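Local coordinates for succinate-semialdehyde dehydrogenase (Synechococcus sp., PDB 4ITA), which probably oxidises succinic semialdehyde to succinate with NADP+ as electron acceptor, as a member of the aldehyde dehydrogenase family, at residues Y341-P353 / L362-D374. Residues are numbered along the deposited sequence; the frame is centred on the assembly and turned at random.
Sequences YFYPPTILTEIPP and LFAPVAMVFTVKD. With NDP (NADPH dihydro-nicotinamide-adenine-dinucleotide phosphate), chain C; EDO (1,2-ethanediol), chain I; EDO (1,2-ethanediol), chain L.
Thr346 to Thr349 and Val366 to Val372 run side by side as parallel strands; the axes of these short segments lie 22° apart and approach to 4.6 Å. Four backbone hydrogen bonds join them in the alternating parallel pattern: Thr346 N to Pro365 O, Ala367 N to Thr346 O, Leu348 N to Ala367 O and Val369 N to Leu348 O. The ladder then frays, and two waters take over: each donates to Val369 O, one accepting from Glu350 N and the other from Ile351 N.

On one sheet face Val366 is the hub. With CG1 anti to the backbone N (chi1 180°), its two methyls diverge, CG2 toward Tyr343 CE2 at 3.8 Å and CG1 toward Leu348 CD1 at 4.1 Å. Thr346 runs beside it, CB against both methyls and CG2 against CG1. Thr346 OG1 donates to Pro344 O over 2.8 Å, from 42° above the carbonyl plane, and also meets the backbone N of Gly333, so this buried hydroxyl is satisfied. Further along, Ile351 crosses Met368 at about a right angle and brings its CD1 to 3.6 Å from Met368 CG; the same CD1 lies 4.3 Å from Phe370 CZ. The other face carries Ile347 and Ala367; here Ile347 CG2 reaches Val369 CG2 at 3.7 Å.

Phe363 lays a ring face against the NADPH ribose, its CE1 3.4 Å from C2D, placing the loop at the N-terminal end of this inner strand against the cofactor. In the seven-stranded catalytic-domain sheet of the aldehyde dehydrogenase fold, 346-349 sits between 328-331 and 366-372, which pairs next with 267-273; the helix-free link is no beta-alpha-beta crossover. Helix 309-325 packs on Tyr343, whereas helix 274-289 lies against Pro345 and Ile347 through Phe288.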
loop_
_atom_site.group_PDB
_atom_site.type_symbol
_atom_site.label_atom_id
_atom_site.label_comp_id
_atom_site.label_asym_id
_atom_site.label_seq_id
_atom_site.Cartn_x
_atom_site.Cartn_y
_atom_site.Cartn_z
ATOM N N TYR A 341 12.419 -6.340 -35.650
ATOM C CA TYR A 341 11.747 -5.105 -35.252
ATOM C C TYR A 341 12.728 -3.982 -34.901
ATOM O O TYR A 341 12.678 -3.429 -33.801
ATOM C CB TYR A 341 10.806 -5.373 -34.072
ATOM C CG TYR A 341 9.925 -6.590 -34.239
ATOM C CD1 TYR A 341 9.244 -6.828 -35.429
ATOM C CD2 TYR A 341 9.788 -7.513 -33.209
ATOM C CE1 TYR A 341 8.443 -7.947 -35.581
ATOM C CE2 TYR A 341 8.991 -8.631 -33.352
ATOM C CZ TYR A 341 8.321 -8.841 -34.536
ATOM O OH TYR A 341 7.529 -9.958 -34.674
ATOM N N PHE A 342 13.605 -3.642 -35.843
ATOM C CA PHE A 342 14.698 -2.714 -35.584
ATOM C C PHE A 342 14.293 -1.253 -35.730
ATOM O O PHE A 342 13.698 -0.854 -36.735
ATOM C CB PHE A 342 15.894 -3.023 -36.492
ATOM C CG PHE A 342 16.676 -4.239 -36.074
ATOM C CD1 PHE A 342 16.385 -5.491 -36.602
ATOM C CD2 PHE A 342 17.710 -4.127 -35.159
ATOM C CE1 PHE A 342 17.108 -6.608 -36.215
ATOM C CE2 PHE A 342 18.433 -5.236 -34.764
ATOM C CZ PHE A 342 18.133 -6.481 -35.296
ATOM N N TYR A 343 14.620 -0.472 -34.705
ATOM C CA TYR A 343 14.472 0.982 -34.719
ATOM C C TYR A 343 15.791 1.586 -34.236
ATOM O O TYR A 343 16.338 1.150 -33.225
ATOM C CB TYR A 343 13.315 1.416 -33.814
ATOM C CG TYR A 343 12.813 2.802 -34.130
ATOM C CD1 TYR A 343 11.793 2.993 -35.052
ATOM C CD2 TYR A 343 13.367 3.921 -33.529
ATOM C CE1 TYR A 343 11.335 4.255 -35.365
ATOM C CE2 TYR A 343 12.916 5.194 -33.839
ATOM C CZ TYR A 343 11.900 5.352 -34.754
ATOM O OH TYR A 343 11.453 6.618 -35.052
ATOM N N PRO A 344 16.328 2.575 -34.967
ATOM C CA PRO A 344 17.670 3.084 -34.664
ATOM C C PRO A 344 17.684 4.094 -33.522
ATOM O O PRO A 344 16.663 4.732 -33.253
ATOM C CB PRO A 344 18.053 3.796 -35.965
ATOM C CG PRO A 344 16.757 4.329 -36.456
ATOM C CD PRO A 344 15.740 3.256 -36.129
ATOM N N PRO A 345 18.832 4.233 -32.846
ATOM C CA PRO A 345 19.017 5.349 -31.913
ATOM C C PRO A 345 18.603 6.658 -32.573
ATOM O O PRO A 345 18.995 6.936 -33.708
ATOM C CB PRO A 345 20.523 5.324 -31.653
ATOM C CG PRO A 345 20.878 3.866 -31.779
ATOM C CD PRO A 345 20.021 3.362 -32.912
ATOM N N THR A 346 17.806 7.444 -31.861
ATOM C CA THR A 346 17.168 8.617 -32.431
ATOM C C THR A 346 17.249 9.771 -31.445
ATOM O O THR A 346 17.139 9.570 -30.236
ATOM C CB THR A 346 15.689 8.318 -32.760
ATOM O OG1 THR A 346 15.616 7.294 -33.756
ATOM C CG2 THR A 346 14.950 9.557 -33.265
ATOM N N ILE A 347 17.450 10.981 -31.964
ATOM C CA ILE A 347 17.440 12.176 -31.135
ATOM C C ILE A 347 16.488 13.192 -31.738
ATOM O O ILE A 347 16.601 13.516 -32.927
ATOM C CB ILE A 347 18.847 12.798 -31.001
ATOM C CG1 ILE A 347 19.822 11.802 -30.353
ATOM C CG2 ILE A 347 18.783 14.113 -30.219
ATOM C CD1 ILE A 347 21.281 12.237 -30.415
ATOM N N LEU A 348 15.540 13.658 -30.925
ATOM C CA LEU A 348 14.580 14.687 -31.319
ATOM C C LEU A 348 14.857 15.974 -30.559
ATOM O O LEU A 348 15.096 15.963 -29.343
ATOM C CB LEU A 348 13.144 14.235 -31.030
ATOM C CG LEU A 348 12.664 12.918 -31.648
ATOM C CD1 LEU A 348 11.252 12.591 -31.181
ATOM C CD2 LEU A 348 12.743 12.955 -33.167
ATOM N N THR A 349 14.820 17.087 -31.287
ATOM C CA THR A 349 15.043 18.404 -30.711
ATOM C C THR A 349 13.927 19.344 -31.147
ATOM O O THR A 349 13.127 19.011 -32.031
ATOM C CB THR A 349 16.379 18.994 -31.191
ATOM O OG1 THR A 349 16.314 19.225 -32.605
ATOM C CG2 THR A 349 17.540 18.044 -30.888
ATOM N N GLU A 350 13.875 20.512 -30.516
ATOM C CA GLU A 350 12.937 21.571 -30.901
ATOM C C GLU A 350 11.500 21.069 -30.949
ATOM O O GLU A 350 10.739 21.395 -31.861
ATOM C CB GLU A 350 13.320 22.172 -32.260
ATOM C CG GLU A 350 14.732 22.714 -32.333
ATOM C CD GLU A 350 15.091 23.202 -33.726
ATOM O OE1 GLU A 350 14.166 23.557 -34.488
ATOM O OE2 GLU A 350 16.295 23.220 -34.056
ATOM N N ILE A 351 11.127 20.264 -29.964
ATOM C CA ILE A 351 9.779 19.728 -29.913
ATOM C C ILE A 351 8.812 20.840 -29.522
ATOM O O ILE A 351 9.008 21.498 -28.506
ATOM C CB ILE A 351 9.687 18.550 -28.924
ATOM C CG1 ILE A 351 10.696 17.463 -29.316
ATOM C CG2 ILE A 351 8.265 17.997 -28.883
ATOM C CD1 ILE A 351 11.017 16.494 -28.203
ATOM N N PRO A 352 7.775 21.064 -30.346
ATOM C CA PRO A 352 6.816 22.144 -30.086
ATOM C C PRO A 352 6.097 21.999 -28.751
ATOM O O PRO A 352 5.759 20.885 -28.352
ATOM C CB PRO A 352 5.806 21.995 -31.229
ATOM C CG PRO A 352 6.558 21.309 -32.316
ATOM C CD PRO A 352 7.493 20.367 -31.614
ATOM N N PRO A 353 5.861 23.129 -28.066
ATOM C CA PRO A 353 5.062 23.170 -26.839
ATOM C C PRO A 353 3.712 22.514 -27.091
ATOM O O PRO A 353 3.104 22.769 -28.129
ATOM C CB PRO A 353 4.867 24.672 -26.605
ATOM C CG PRO A 353 6.031 25.311 -27.267
ATOM C CD PRO A 353 6.349 24.463 -28.459
ATOM N N LEU A 362 8.704 7.077 -24.080
ATOM C CA LEU A 362 9.329 6.580 -25.299
ATOM C C LEU A 362 10.129 5.326 -24.967
ATOM O O LEU A 362 11.239 5.398 -24.438
ATOM C CB LEU A 362 10.208 7.660 -25.937
ATOM C CG LEU A 362 9.506 8.957 -26.350
ATOM C CD1 LEU A 362 10.464 9.840 -27.136
ATOM C CD2 LEU A 362 8.232 8.679 -27.145
ATOM N N PHE A 363 9.538 4.178 -25.273
ATOM C CA PHE A 363 10.057 2.886 -24.838
ATOM C C PHE A 363 10.862 2.281 -25.980
ATOM O O PHE A 363 10.495 1.260 -26.552
ATOM C CB PHE A 363 8.887 1.981 -24.435
ATOM C CG PHE A 363 9.211 1.012 -23.331
ATOM C CD1 PHE A 363 9.670 1.463 -22.104
ATOM C CD2 PHE A 363 9.028 -0.348 -23.514
ATOM C CE1 PHE A 363 9.955 0.568 -21.086
ATOM C CE2 PHE A 363 9.306 -1.249 -22.498
ATOM C CZ PHE A 363 9.766 -0.789 -21.287
ATOM N N ALA A 364 11.972 2.939 -26.298
ATOM C CA ALA A 364 12.772 2.696 -27.487
ATOM C C ALA A 364 13.945 3.666 -27.367
ATOM O O ALA A 364 13.894 4.579 -26.547
ATOM C CB ALA A 364 11.941 2.999 -28.733
ATOM N N PRO A 365 15.003 3.498 -28.184
ATOM C CA PRO A 365 16.187 4.340 -27.954
ATOM C C PRO A 365 16.070 5.723 -28.589
ATOM O O PRO A 365 16.856 6.077 -29.476
ATOM C CB PRO A 365 17.310 3.536 -28.612
ATOM C CG PRO A 365 16.625 2.814 -29.739
ATOM C CD PRO A 365 15.248 2.467 -29.213
ATOM N N VAL A 366 15.093 6.494 -28.120
ATOM C CA VAL A 366 14.745 7.780 -28.710
ATOM C C VAL A 366 14.829 8.850 -27.632
ATOM O O VAL A 366 14.031 8.857 -26.689
ATOM C CB VAL A 366 13.317 7.751 -29.312
ATOM C CG1 VAL A 366 12.945 9.107 -29.927
ATOM C CG2 VAL A 366 13.197 6.637 -30.342
ATOM N N ALA A 367 15.801 9.748 -27.759
ATOM C CA ALA A 367 16.008 10.800 -26.768
ATOM C C ALA A 367 15.300 12.076 -27.176
ATOM O O ALA A 367 15.431 12.505 -28.318
ATOM C CB ALA A 367 17.483 11.073 -26.609
ATOM N N MET A 368 14.550 12.677 -26.252
ATOM C CA MET A 368 14.047 14.042 -26.429
ATOM C C MET A 368 15.032 14.996 -25.761
ATOM O O MET A 368 15.479 14.736 -24.643
ATOM C CB MET A 368 12.645 14.210 -25.816
ATOM C CG MET A 368 11.529 13.410 -26.490
ATOM S SD MET A 368 9.826 13.734 -25.866
ATOM C CE MET A 368 9.702 12.497 -24.553
ATOM N N VAL A 369 15.387 16.091 -26.432
ATOM C CA VAL A 369 16.372 17.024 -25.886
ATOM C C VAL A 369 15.766 18.412 -25.733
ATOM O O VAL A 369 15.031 18.878 -26.606
ATOM C CB VAL A 369 17.637 17.090 -26.774
ATOM C CG1 VAL A 369 18.683 18.023 -26.167
ATOM C CG2 VAL A 369 18.219 15.696 -26.957
ATOM N N PHE A 370 16.074 19.050 -24.607
ATOM C CA PHE A 370 15.572 20.375 -24.270
ATOM C C PHE A 370 16.710 21.242 -23.767
ATOM O O PHE A 370 17.685 20.736 -23.217
ATOM C CB PHE A 370 14.539 20.261 -23.148
ATOM C CG PHE A 370 13.445 19.288 -23.442
ATOM C CD1 PHE A 370 12.276 19.710 -24.053
ATOM C CD2 PHE A 370 13.591 17.941 -23.126
ATOM C CE1 PHE A 370 11.266 18.808 -24.334
ATOM C CE2 PHE A 370 12.590 17.033 -23.414
ATOM C CZ PHE A 370 11.426 17.463 -24.018
ATOM N N THR A 371 16.574 22.556 -23.941
ATOM C CA THR A 371 17.535 23.497 -23.375
ATOM C C THR A 371 16.843 24.382 -22.341
ATOM O O THR A 371 15.702 24.810 -22.545
ATOM C CB THR A 371 18.189 24.363 -24.469
ATOM O OG1 THR A 371 18.870 23.518 -25.407
ATOM C CG2 THR A 371 19.193 25.331 -23.878
ATOM N N VAL A 372 17.525 24.632 -21.225
ATOM C CA VAL A 372 16.993 25.494 -20.170
ATOM C C VAL A 372 18.028 26.538 -19.750
ATOM O O VAL A 372 19.218 26.386 -20.022
ATOM C CB VAL A 372 16.498 24.683 -18.947
ATOM C CG1 VAL A 372 15.339 23.775 -19.340
ATOM C CG2 VAL A 372 17.624 23.865 -18.359
ATOM N N LYS A 373 17.564 27.591 -19.079
ATOM C CA LYS A 373 18.413 28.738 -18.766
ATOM C C LYS A 373 18.923 28.777 -17.334
ATOM O O LYS A 373 19.911 29.452 -17.041
ATOM C CB LYS A 373 17.665 30.044 -19.039
ATOM C CG LYS A 373 17.502 30.390 -20.498
ATOM C CD LYS A 373 16.759 31.706 -20.637
ATOM C CE LYS A 373 16.352 31.962 -22.078
ATOM N NZ LYS A 373 17.531 31.985 -22.983
ATOM N N ASP A 374 18.236 28.085 -16.432
ATOM C CA ASP A 374 18.613 28.110 -15.026
ATOM C C ASP A 374 18.023 26.931 -14.271
ATOM O O ASP A 374 17.276 26.122 -14.834
ATOM C CB ASP A 374 18.234 29.454 -14.359
ATOM C CG ASP A 374 16.751 29.780 -14.448
ATOM O OD1 ASP A 374 15.908 28.862 -14.503
ATOM O OD2 ASP A 374 16.413 30.983 -14.435
HETATM P PA NDP C . 2.103 -4.065 -20.452
HETATM O O1A NDP C . 1.468 -3.306 -19.323
HETATM O O2A NDP C . 1.424 -4.120 -21.792
HETATM O O5B NDP C . 2.331 -5.576 -19.977
HETATM C C5B NDP C . 2.934 -5.897 -18.717
HETATM C C4B NDP C . 2.272 -7.125 -18.099
HETATM O O4B NDP C . 0.912 -6.809 -17.788
HETATM C C3B NDP C . 2.200 -8.319 -19.043
HETATM O O3B NDP C . 2.257 -9.523 -18.266
HETATM C C2B NDP C . 0.819 -8.182 -19.654
HETATM O O2B NDP C . 0.281 -9.408 -20.131
HETATM C C1B NDP C . 0.048 -7.744 -18.439
HETATM N N9A NDP C . -1.199 -7.016 -18.716
HETATM C C8A NDP C . -1.449 -6.118 -19.690
HETATM N N7A NDP C . -2.714 -5.647 -19.576
HETATM C C5A NDP C . -3.268 -6.233 -18.503
HETATM C C6A NDP C . -4.565 -6.198 -17.810
HETATM N N6A NDP C . -5.550 -5.398 -18.264
HETATM N N1A NDP C . -4.714 -6.983 -16.726
HETATM C C2A NDP C . -3.739 -7.777 -16.264
HETATM N N3A NDP C . -2.533 -7.867 -16.845
HETATM C C4A NDP C . -2.262 -7.129 -17.941
HETATM O O3 NDP C . 3.603 -3.441 -20.532
HETATM P PN NDP C . 4.641 -3.179 -21.753
HETATM O O1N NDP C . 3.937 -2.648 -22.982
HETATM O O2N NDP C . 5.534 -4.386 -21.844
HETATM O O5D NDP C . 5.509 -1.967 -21.144
HETATM C C5D NDP C . 6.333 -2.170 -20.005
HETATM C C4D NDP C . 6.073 -1.077 -18.984
HETATM O O4D NDP C . 6.574 -1.481 -17.702
HETATM C C3D NDP C . 6.776 0.224 -19.316
HETATM O O3D NDP C . 5.905 1.333 -19.068
HETATM C C2D NDP C . 7.957 0.181 -18.366
HETATM O O2D NDP C . 8.468 1.495 -18.139
HETATM C C1D NDP C . 7.331 -0.416 -17.122
HETATM N N1N NDP C . 8.378 -0.919 -16.222
HETATM C C2N NDP C . 8.342 -0.629 -14.911
HETATM C C3N NDP C . 9.512 -0.681 -14.155
HETATM C C7N NDP C . 9.506 -0.395 -12.682
HETATM O O7N NDP C . 10.119 -1.158 -11.938
HETATM N N7N NDP C . 8.854 0.667 -12.217
HETATM C C4N NDP C . 10.837 -1.017 -14.797
HETATM C C5N NDP C . 10.610 -1.757 -16.032
HETATM C C6N NDP C . 9.389 -1.677 -16.695
HETATM P P2B NDP C . 0.282 -9.776 -21.695
HETATM O O1X NDP C . -0.390 -11.118 -21.700
HETATM O O2X NDP C . -0.528 -8.708 -22.394
HETATM O O3X NDP C . 1.704 -9.839 -22.163
HETATM C C1 EDO I . 5.288 2.907 -26.657
HETATM O O1 EDO I . 5.470 3.504 -25.358
HETATM C C2 EDO I . 6.620 2.891 -27.405
HETATM O O2 EDO I . 7.338 4.081 -27.078
HETATM C C1 EDO L . 14.721 32.811 -11.992
HETATM O O1 EDO L . 14.886 31.434 -12.350
HETATM C C2 EDO L . 14.016 32.875 -10.648
HETATM O O2 EDO L . 12.873 32.010 -10.675
HETATM O O HOH W 1 15.655 21.082 -28.301
HETATM O O HOH W 2 12.633 20.234 -27.455
#